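Side-chain contact in TetR family transcriptional regulator (Streptomyces coelicolor, PDB 6SRN), which probably represses transcription as a dimeric TetR-family DNA-binding regulator of antibiotic production and binds a furan-carboxylic acid bacterial hormone: residues 166-170 with 171-175. Numbering follows the deposited sequence.
Sequences AGVDP and AAAAR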
loop_
_atom_site.group_PDB
_atom_site.type_symbol
_atom_site.label_atom_id
_atom_site.label_comp_id
_atom_site.label_asym_id
_atom_site.label_seq_id
_atom_site.Cartn_x
_atom_site.Cartn_y
_atom_site.Cartn_z
ATOM N N ALA A 166 -22.861 -16.232 -1.099
ATOM C CA ALA A 166 -24.061 -15.424 -1.221
ATOM C C ALA A 166 -23.864 -14.088 -0.566
ATOM O O ALA A 166 -23.357 -13.978 0.566
ATOM C CB ALA A 166 -25.264 -16.131 -0.609
ATOM N N GLY A 167 -24.252 -13.058 -1.312
ATOM C CA GLY A 167 -24.205 -11.704 -0.825
ATOM C C GLY A 167 -22.925 -10.972 -1.167
ATOM O O GLY A 167 -22.873 -9.750 -1.032
ATOM N N VAL A 168 -21.880 -11.705 -1.583
ATOM C CA VAL A 168 -20.636 -11.054 -1.975
ATOM C C VAL A 168 -20.811 -10.338 -3.310
ATOM O O VAL A 168 -21.253 -10.931 -4.289
ATOM C CB VAL A 168 -19.479 -12.075 -2.010
ATOM C CG1 VAL A 168 -18.198 -11.427 -2.520
ATOM C CG2 VAL A 168 -19.271 -12.649 -0.609
ATOM N N ASP A 169 -20.538 -9.049 -3.336
ATOM C CA ASP A 169 -20.630 -8.266 -4.558
ATOM C C ASP A 169 -19.336 -8.402 -5.335
ATOM O O ASP A 169 -18.245 -8.102 -4.789
ATOM C CB ASP A 169 -20.850 -6.802 -4.251
ATOM C CG ASP A 169 -20.949 -5.995 -5.508
ATOM O OD1 ASP A 169 -21.932 -6.193 -6.269
ATOM O OD2 ASP A 169 -20.061 -5.197 -5.763
ATOM N N PRO A 170 -19.394 -8.826 -6.607
ATOM C CA PRO A 170 -18.166 -8.948 -7.413
ATOM C C PRO A 170 -17.297 -7.682 -7.493
ATOM O O PRO A 170 -16.049 -7.811 -7.448
ATOM C CB PRO A 170 -18.666 -9.338 -8.801
ATOM C CG PRO A 170 -19.954 -9.954 -8.536
ATOM C CD PRO A 170 -20.565 -9.347 -7.331
ATOM N N ALA A 171 -17.909 -6.491 -7.628
ATOM C CA ALA A 171 -17.133 -5.256 -7.756
ATOM C C ALA A 171 -16.412 -4.998 -6.435
ATOM O O ALA A 171 -15.236 -4.612 -6.403
ATOM C CB ALA A 171 -18.047 -4.102 -8.089
ATOM N N ALA A 172 -17.094 -5.268 -5.331
ATOM C CA ALA A 172 -16.486 -5.095 -4.029
ATOM C C ALA A 172 -15.362 -6.077 -3.789
ATOM O O ALA A 172 -14.337 -5.703 -3.244
ATOM C CB ALA A 172 -17.523 -5.219 -2.964
ATOM N N ALA A 173 -15.543 -7.313 -4.201
ATOM C CA ALA A 173 -14.512 -8.335 -4.097
ATOM C C ALA A 173 -13.286 -7.971 -4.927
ATOM O O ALA A 173 -12.161 -8.176 -4.469
ATOM C CB ALA A 173 -15.061 -9.681 -4.498
ATOM N N ALA A 174 -13.487 -7.407 -6.102
ATOM C CA ALA A 174 -12.389 -7.034 -6.963
ATOM C C ALA A 174 -11.622 -5.909 -6.255
ATOM O O ALA A 174 -10.408 -5.934 -6.199
ATOM C CB ALA A 174 -12.893 -6.557 -8.311
ATOM N N ARG A 175 -12.319 -4.874 -5.799
ATOM C CA ARG A 175 -11.628 -3.817 -5.070
ATOM C C ARG A 175 -10.850 -4.315 -3.870
ATOM O O ARG A 175 -9.704 -3.906 -3.638
ATOM C CB ARG A 175 -12.600 -2.745 -4.598
ATOM C CG ARG A 175 -13.165 -1.855 -5.690
ATOM C CD ARG A 175 -14.048 -0.778 -5.103
ATOM N NE ARG A 175 -15.268 -1.235 -4.437
ATOM C CZ ARG A 175 -16.465 -1.333 -5.025
ATOM N NH1 ARG A 175 -16.609 -1.124 -6.334
ATOM N NH2 ARG A 175 -17.480 -1.703 -4.303
HETATM O O HOH W 1 -20.152 -2.605 -5.061
HETATM O O HOH W 2 -20.802 -6.177 -8.738
#
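Asp169 caps the first turn of helix 170-192, its carboxylate accepting from the backbone N of Ala172, with Asp169 OD2 and Ala172 N 3.0 Å apart. The donor meets the anti side of this oxygen, 27° out of the carboxylate plane. The side chain reaches there because CG stands anti to the backbone N (chi1 -180°), beside the carbonyl carbon and thus on the helix side. Asp169 OD2 also skirts the methyl of Ala171, 3.3 Å from Ala171 CB, while CB of Asp169 rests against CB of Ala172 at 3.9 Å. The main chain of the cap joins the helix ladder directly: Asp169 O accepts from Ala173 N and Pro170 O from Ala174 N, the first i to i+4 bonds of the helix. Proline suits the first helical position, where its missing N-H costs no helix bond. Two waters extend the cap. One donates to OD1 of Asp169 and accepts from the N of Ala171 (3.1 Å), so the first turn is gripped at two successive amides. The other donates to Asp169 OD2 at 2.7 Å and receives NH2 of Arg175, a water-mediated link between opposite charges whose own atoms, Asp169 OD2 and Arg175 NH2, stay 4.6 Å apart. The Arg175 guanidinium lies with one face over Ala171 O, the water at its edge. The negative charge of Asp169 probably interacts favourably with the positive N-terminal end of the helix dipole. On the apolar side of the turn, CG1 of Val168 meets CB of Ala173 at 4.1 Å, and both side chains pack on Leu212 of helix 197-212. Pro170, Ala171 and Ala174 lean on helix 145-161, whereas Arg175 reaches across the dimer interface to a salt bridge with Glu203 of the second subunit, placing this helix start between two helices of its own chain and the partner.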